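Local coordinates for effector protein HopAB2 (PDB 3TL8) that acts as a secreted virulence factor that suppresses plant immunity and programmed cell death, and triggers resistance when the tomato Pto protein recognises it, at residues B[50-54]-B[55-59]; B[73-76]-B[77-81]; B[94-98]-B[99-103]. All coordinates share one frame; numbering follows the deposited sequence.

Interaction 1: B[50-54]-B[55-59]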
loop_
_atom_site.group_PDB
_atom_site.type_symbol
_atom_site.label_atom_id
_atom_site.label_comp_id
_atom_site.label_asym_id
_atom_site.label_seq_id
_atom_site.Cartn_x
_atom_site.Cartn_y
_atom_site.Cartn_z
ATOM N N GLN B 50 7.166 -29.250 17.472
ATOM C CA GLN B 50 7.389 -30.234 16.417
ATOM C C GLN B 50 8.810 -30.207 15.857
ATOM O O GLN B 50 9.047 -30.628 14.724
ATOM C CB GLN B 50 6.357 -30.069 15.302
ATOM C CG GLN B 50 4.932 -30.233 15.790
ATOM C CD GLN B 50 3.908 -30.129 14.681
ATOM O OE1 GLN B 50 4.250 -30.082 13.497
ATOM N NE2 GLN B 50 2.635 -30.093 15.062
ATOM N N GLY B 51 9.747 -29.708 16.656
ATOM C CA GLY B 51 11.154 -29.734 16.295
ATOM C C GLY B 51 11.478 -29.022 14.998
ATOM O O GLY B 51 12.564 -29.196 14.438
ATOM N N VAL B 52 10.532 -28.219 14.518
ATOM C CA VAL B 52 10.738 -27.437 13.306
ATOM C C VAL B 52 12.018 -26.627 13.451
ATOM O O VAL B 52 12.347 -26.147 14.537
ATOM C CB VAL B 52 9.544 -26.494 13.027
ATOM C CG1 VAL B 52 9.878 -25.517 11.910
ATOM C CG2 VAL B 52 8.289 -27.295 12.683
ATOM N N ASN B 53 12.759 -26.496 12.361
ATOM C CA ASN B 53 13.948 -25.665 12.390
ATOM C C ASN B 53 13.526 -24.201 12.298
ATOM O O ASN B 53 12.929 -23.780 11.304
ATOM C CB ASN B 53 14.906 -26.040 11.260
ATOM C CG ASN B 53 16.297 -25.460 11.462
ATOM O OD1 ASN B 53 16.489 -24.528 12.248
ATOM N ND2 ASN B 53 17.273 -25.998 10.740
ATOM N N LEU B 54 13.834 -23.433 13.341
ATOM C CA LEU B 54 13.320 -22.070 13.477
ATOM C C LEU B 54 14.225 -20.970 12.911
ATOM O O LEU B 54 13.750 -20.103 12.179
ATOM C CB LEU B 54 12.939 -21.777 14.933
ATOM C CG LEU B 54 11.776 -22.628 15.449
ATOM C CD1 LEU B 54 11.155 -22.001 16.677
ATOM C CD2 LEU B 54 10.723 -22.815 14.366
ATOM N N GLU B 55 15.512 -20.991 13.249
ATOM C CA GLU B 55 16.458 -20.075 12.618
ATOM C C GLU B 55 16.480 -20.372 11.123
ATOM O O GLU B 55 16.876 -19.537 10.305
ATOM C CB GLU B 55 17.857 -20.214 13.224
ATOM C CG GLU B 55 18.065 -19.452 14.539
ATOM C CD GLU B 55 18.300 -17.958 14.334
ATOM O OE1 GLU B 55 18.273 -17.500 13.169
ATOM O OE2 GLU B 55 18.520 -17.246 15.339
ATOM N N HIS B 56 16.051 -21.585 10.790
ATOM C CA HIS B 56 15.821 -22.003 9.415
ATOM C C HIS B 56 14.640 -21.223 8.891
ATOM O O HIS B 56 14.680 -20.652 7.809
ATOM C CB HIS B 56 15.420 -23.473 9.417
ATOM C CG HIS B 56 16.063 -24.290 8.344
ATOM N ND1 HIS B 56 17.430 -24.381 8.196
ATOM C CD2 HIS B 56 15.526 -25.083 7.388
ATOM C CE1 HIS B 56 17.707 -25.181 7.182
ATOM N NE2 HIS B 56 16.569 -25.621 6.675
ATOM N N LEU B 57 13.586 -21.221 9.700
ATOM C CA LEU B 57 12.265 -20.752 9.305
ATOM C C LEU B 57 12.201 -19.249 9.048
ATOM O O LEU B 57 11.537 -18.804 8.111
ATOM C CB LEU B 57 11.230 -21.159 10.356
ATOM C CG LEU B 57 9.795 -20.717 10.075
ATOM C CD1 LEU B 57 9.518 -20.739 8.591
ATOM C CD2 LEU B 57 8.787 -21.574 10.827
ATOM N N ARG B 58 12.887 -18.474 9.881
ATOM C CA ARG B 58 12.983 -17.036 9.677
ATOM C C ARG B 58 13.101 -16.757 8.184
ATOM O O ARG B 58 12.392 -15.914 7.637
ATOM C CB ARG B 58 14.225 -16.497 10.388
ATOM C CG ARG B 58 13.969 -15.451 11.454
ATOM C CD ARG B 58 15.278 -15.081 12.127
ATOM N NE ARG B 58 15.123 -13.999 13.092
ATOM C CZ ARG B 58 16.121 -13.508 13.821
ATOM N NH1 ARG B 58 17.342 -14.010 13.692
ATOM N NH2 ARG B 58 15.900 -12.515 14.677
ATOM N N THR B 59 13.988 -17.502 7.528
ATOM C CA THR B 59 14.339 -17.260 6.132
ATOM C C THR B 59 13.175 -17.450 5.161
ATOM O O THR B 59 12.940 -16.607 4.300
ATOM C CB THR B 59 15.519 -18.147 5.694
ATOM O OG1 THR B 59 16.540 -18.117 6.698
ATOM C CG2 THR B 59 16.094 -17.659 4.367
#
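N53 swings CG away from its own backbone N (chi1 -165°), and this carries its amide forward to H56, one turn on in helix 54-65. In L57, too, CG lies across from the main-chain nitrogen (chi1 179°). This sends the chain toward the preceding residues, where CD2 touches V52 CG1 and L54 CD2, each at 4.2 Å. N53 is the N-cap of the helix. Its OD1 accepts from H56 N at 3.3 Å, a weak bond. H56 N is itself crowded in the model, so its place is less sure. The amide of N53 has ND2 over one face of the H56 imidazole. The two groups are modelled too close together, so the detail of this approach is doubtful. The backbone supplies the firmer link: R58 N donates to L54 O at 2.9 Å. L57 N gives weaker bonds to N53 O and L54 O. Just before this turn, G51 has positive phi and ends helix 29-49 in a Schellman motif. L54 and L57 also pack on that helix and on helix 98-109. The polar cap and the leucines therefore do different work: N53 probably takes up an N-H at the helix start, through a weak bond, while the apolar side chains seat the new helix against its neighbours.

Interaction 2: B[73-76]-B[77-81]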
loop_
_atom_site.group_PDB
_atom_site.type_symbol
_atom_site.label_atom_id
_atom_site.label_comp_id
_atom_site.label_asym_id
_atom_site.label_seq_id
_atom_site.Cartn_x
_atom_site.Cartn_y
_atom_site.Cartn_z
ATOM N N LEU B 73 6.789 -26.368 -0.031
ATOM C CA LEU B 73 5.787 -27.385 0.254
ATOM C C LEU B 73 6.193 -28.146 1.508
ATOM O O LEU B 73 5.350 -28.548 2.314
ATOM C CB LEU B 73 5.661 -28.337 -0.936
ATOM C CG LEU B 73 5.347 -27.653 -2.270
ATOM C CD1 LEU B 73 5.812 -28.495 -3.447
ATOM C CD2 LEU B 73 3.863 -27.317 -2.385
ATOM N N ASP B 74 7.503 -28.336 1.652
ATOM C CA ASP B 74 8.109 -28.846 2.873
ATOM C C ASP B 74 7.398 -28.244 4.083
ATOM O O ASP B 74 6.807 -28.953 4.901
ATOM C CB ASP B 74 9.604 -28.470 2.865
ATOM C CG ASP B 74 10.298 -28.681 4.214
ATOM O OD1 ASP B 74 9.620 -28.749 5.263
ATOM O OD2 ASP B 74 11.547 -28.754 4.221
ATOM N N ILE B 75 7.438 -26.923 4.169
ATOM C CA ILE B 75 6.951 -26.214 5.342
ATOM C C ILE B 75 5.488 -25.769 5.238
ATOM O O ILE B 75 4.819 -25.570 6.250
ATOM C CB ILE B 75 7.870 -25.032 5.653
ATOM C CG1 ILE B 75 7.213 -24.079 6.641
ATOM C CG2 ILE B 75 8.239 -24.314 4.375
ATOM C CD1 ILE B 75 8.161 -23.055 7.178
ATOM N N GLY B 76 4.988 -25.627 4.017
ATOM C CA GLY B 76 3.582 -25.322 3.825
ATOM C C GLY B 76 2.737 -26.259 4.668
ATOM O O GLY B 76 1.876 -25.820 5.435
ATOM N N SER B 77 3.004 -27.556 4.539
ATOM C CA SER B 77 2.335 -28.558 5.362
ATOM C C SER B 77 2.604 -28.318 6.849
ATOM O O SER B 77 1.672 -28.247 7.647
ATOM C CB SER B 77 2.760 -29.971 4.965
ATOM O OG SER B 77 2.094 -30.939 5.762
ATOM N N ALA B 78 3.872 -28.176 7.218
ATOM C CA ALA B 78 4.212 -27.897 8.609
ATOM C C ALA B 78 3.381 -26.736 9.194
ATOM O O ALA B 78 2.901 -26.821 10.328
ATOM C CB ALA B 78 5.697 -27.618 8.741
ATOM N N LEU B 79 3.216 -25.662 8.424
ATOM C CA LEU B 79 2.391 -24.533 8.847
ATOM C C LEU B 79 0.917 -24.918 8.865
ATOM O O LEU B 79 0.179 -24.564 9.789
ATOM C CB LEU B 79 2.583 -23.337 7.909
ATOM C CG LEU B 79 3.936 -22.629 7.896
ATOM C CD1 LEU B 79 4.048 -21.766 6.656
ATOM C CD2 LEU B 79 4.142 -21.803 9.155
ATOM N N GLN B 80 0.500 -25.631 7.821
ATOM C CA GLN B 80 -0.866 -26.113 7.691
ATOM C C GLN B 80 -1.203 -27.022 8.872
ATOM O O GLN B 80 -2.333 -27.058 9.363
ATOM C CB GLN B 80 -0.993 -26.891 6.385
ATOM C CG GLN B 80 -2.411 -27.079 5.907
ATOM C CD GLN B 80 -3.088 -25.761 5.611
ATOM O OE1 GLN B 80 -3.480 -25.035 6.525
ATOM N NE2 GLN B 80 -3.224 -25.438 4.327
ATOM N N ASN B 81 -0.197 -27.759 9.316
ATOM C CA ASN B 81 -0.306 -28.616 10.479
ATOM C C ASN B 81 -0.623 -27.770 11.716
ATOM O O ASN B 81 -1.498 -28.106 12.516
ATOM C CB ASN B 81 1.004 -29.399 10.635
ATOM C CG ASN B 81 1.176 -30.002 12.009
ATOM O OD1 ASN B 81 1.449 -29.290 12.977
ATOM N ND2 ASN B 81 1.045 -31.324 12.100
#
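I75 and L79 meet obliquely on one face of helix 73-81, one turn apart. The touching branch of I75 is CG1. It lies 3.8 Å from L79 CG and 3.9 Å from L79 CD1, so it rests against the fork of the leucine. The first torsion of I75 (chi1 166°) puts CG1 opposite the main-chain nitrogen, and the chain runs on extended to CD1. L79 turns the other way at its first bond, with CG beside its own N and anti to the carbonyl carbon (chi1 -68°). That choice brings CG back over the preceding turn, toward I75. A78 sits next to this pair. Its CB is 4.4 Å from I75 CG1, a loose apolar contact, and 3.3 Å from I75 O.

The backbone holds the two leading side chains in step. L79 N donates to I75 O at 2.7 Å, so the same two residues are joined by a bond and by carbon contact. Q80 N donates to G76 O at 2.8 Å. The bond from S77 N to L73 O is weak at 3.4 Å. A78 N stands 3.8 Å from D74 O, so the helix is less regular in its first turn than in its second.

L79 is the buried member of this pair. It packs on L99 and L102 of helix 98-109, and on loop residues I71, I84 and P86. I84 and P86 belong to the motif that interacts with Pto kinase. I75 turns its CD1 to L57 CD1 of helix 54-65, although the two methyls are modelled too close for their spacing to be trusted. At the far end of the segment, N81 probably bonds to Q50, just after helix 29-49.

Interaction 3: B[94-98]-B[99-103]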
loop_
_atom_site.group_PDB
_atom_site.type_symbol
_atom_site.label_atom_id
_atom_site.label_comp_id
_atom_site.label_asym_id
_atom_site.label_seq_id
_atom_site.Cartn_x
_atom_site.Cartn_y
_atom_site.Cartn_z
ATOM N N LEU B 94 -3.888 -6.052 3.245
ATOM C CA LEU B 94 -4.129 -6.933 4.388
ATOM C C LEU B 94 -4.345 -6.182 5.689
ATOM O O LEU B 94 -3.471 -5.459 6.150
ATOM C CB LEU B 94 -2.947 -7.896 4.566
ATOM C CG LEU B 94 -2.729 -8.846 3.391
ATOM C CD1 LEU B 94 -1.413 -9.604 3.521
ATOM C CD2 LEU B 94 -3.912 -9.806 3.304
ATOM N N VAL B 95 -5.506 -6.359 6.294
ATOM C CA VAL B 95 -5.739 -5.783 7.602
ATOM C C VAL B 95 -4.957 -6.615 8.590
ATOM O O VAL B 95 -4.538 -6.140 9.632
ATOM C CB VAL B 95 -7.219 -5.817 7.972
ATOM C CG1 VAL B 95 -7.428 -5.201 9.336
ATOM C CG2 VAL B 95 -8.023 -5.085 6.926
ATOM N N GLN B 96 -4.761 -7.873 8.240
ATOM C CA GLN B 96 -3.957 -8.779 9.050
ATOM C C GLN B 96 -3.729 -10.068 8.302
ATOM O O GLN B 96 -4.409 -10.357 7.318
ATOM C CB GLN B 96 -4.626 -9.075 10.392
ATOM C CG GLN B 96 -6.036 -9.629 10.289
ATOM C CD GLN B 96 -6.583 -10.053 11.641
ATOM O OE1 GLN B 96 -7.513 -9.439 12.171
ATOM N NE2 GLN B 96 -6.002 -11.109 12.210
ATOM N N HIS B 97 -2.757 -10.836 8.772
ATOM C CA HIS B 97 -2.493 -12.161 8.234
ATOM C C HIS B 97 -1.732 -12.983 9.256
ATOM O O HIS B 97 -0.870 -12.458 9.959
ATOM C CB HIS B 97 -1.673 -12.067 6.957
ATOM C CG HIS B 97 -1.682 -13.324 6.149
ATOM N ND1 HIS B 97 -0.786 -14.348 6.356
ATOM C CD2 HIS B 97 -2.486 -13.727 5.138
ATOM C CE1 HIS B 97 -1.031 -15.324 5.502
ATOM N NE2 HIS B 97 -2.059 -14.973 4.752
ATOM N N PRO B 98 -2.057 -14.279 9.346
ATOM C CA PRO B 98 -1.364 -15.204 10.248
ATOM C C PRO B 98 0.138 -15.240 9.982
ATOM O O PRO B 98 0.916 -15.172 10.925
ATOM C CB PRO B 98 -2.002 -16.552 9.914
ATOM C CG PRO B 98 -3.378 -16.190 9.445
ATOM C CD PRO B 98 -3.221 -14.903 8.693
ATOM N N LEU B 99 0.538 -15.327 8.720
ATOM C CA LEU B 99 1.961 -15.303 8.381
ATOM C C LEU B 99 2.716 -14.054 8.884
ATOM O O LEU B 99 3.851 -14.178 9.357
ATOM C CB LEU B 99 2.159 -15.485 6.876
ATOM C CG LEU B 99 2.053 -16.928 6.364
ATOM C CD1 LEU B 99 1.998 -17.011 4.835
ATOM C CD2 LEU B 99 3.212 -17.743 6.905
ATOM N N LEU B 100 2.110 -12.863 8.779
ATOM C CA LEU B 100 2.782 -11.654 9.246
ATOM C C LEU B 100 2.904 -11.675 10.762
ATOM O O LEU B 100 3.956 -11.369 11.313
ATOM C CB LEU B 100 2.061 -10.389 8.792
ATOM C CG LEU B 100 2.022 -10.141 7.288
ATOM C CD1 LEU B 100 0.912 -9.181 6.947
ATOM C CD2 LEU B 100 3.345 -9.639 6.761
ATOM N N ASN B 101 1.821 -12.038 11.433
ATOM C CA ASN B 101 1.836 -12.163 12.883
ATOM C C ASN B 101 2.908 -13.136 13.358
ATOM O O ASN B 101 3.601 -12.869 14.333
ATOM C CB ASN B 101 0.464 -12.601 13.404
ATOM C CG ASN B 101 -0.592 -11.511 13.261
ATOM O OD1 ASN B 101 -0.281 -10.316 13.292
ATOM N ND2 ASN B 101 -1.846 -11.919 13.108
ATOM N N LEU B 102 3.031 -14.263 12.663
ATOM C CA LEU B 102 4.009 -15.290 12.999
ATOM C C LEU B 102 5.440 -14.817 12.818
ATOM O O LEU B 102 6.303 -15.084 13.644
ATOM C CB LEU B 102 3.800 -16.535 12.140
ATOM C CG LEU B 102 4.765 -17.664 12.498
ATOM C CD1 LEU B 102 4.558 -18.078 13.951
ATOM C CD2 LEU B 102 4.596 -18.838 11.561
ATOM N N ASN B 103 5.690 -14.121 11.720
ATOM C CA ASN B 103 7.019 -13.622 11.427
ATOM C C ASN B 103 7.512 -12.712 12.548
ATOM O O ASN B 103 8.687 -12.726 12.912
ATOM C CB ASN B 103 6.985 -12.890 10.091
ATOM C CG ASN B 103 8.347 -12.455 9.627
ATOM O OD1 ASN B 103 9.237 -13.282 9.390
ATOM N ND2 ASN B 103 8.519 -11.148 9.470
HETATM O O HOH W 1 -1.104 -9.160 10.919
#
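This contact is the N-terminal cap of helix 98-109, with H97 at the N-cap position and P98 in the first turn. The imidazole itself does the capping. H97 ND1 accepts from L99 N at 2.9 Å. The N-H...N angle is 138°, and the bond is therefore bent. The donor also stands 23° out of the ring plane. With chi1 at -164°, H97 directs its ring away from its own N and forward beside the L99 side chain. The two side chains point the same way, and L99 CD1 comes within 3.5 Å of H97 CE1. P98 CD lies over one face of the ring, toward its rim.

The main chain continues the cap. N101 N donates to H97 O at 3.1 Å. L102 N follows with a bond of 2.9 Å to P98 O. H97 CB also touches L100 CD1 at 3.9 Å, and the same methyl meets L94 CD1 at 4.2 Å. A water accepts from H97 N at 3.2 Å and lies 2.8 Å from N101 OD1, to which it can donate, so it bridges the loop to the helix.

L99 packs on L61 and H64 of helix 54-65. L94, V95, Q96, L100 and N103 touch a chain of another protein, and V95 O takes a hydrogen bond from a basic side chain there. This is consistent with a BAK1-binding domain.

Because ND1 accepts a backbone N-H, it probably carries no proton, and a neutral ring with its hydrogen on NE2 would suit this cap. An imidazole thus takes the acceptor role that a side-chain oxygen more often plays at a helix start.

Overall arrangement
The three contacts are helix starts and turns set in series along one small helical domain of the BAK1-binding family. Interactions 1 and 2 have centres about 12 Å apart and meet directly: L57 packs against I75, and Q50 NE2 lies 2.5 Å from N81 OD1, a probable hydrogen bond. Interactions 2 and 3 are about 16 Å apart by centres but join through leucines, with L79 CD2 3.8 Å from L102 CD2 and L79 CD1 4.1 Å from L99 CD2. Interactions 1 and 3 do not touch; their centres are about 17 Å apart. Helix 73-81 thus links the other two. Among the three contacts, interaction 3 alone reaches the chain of another protein.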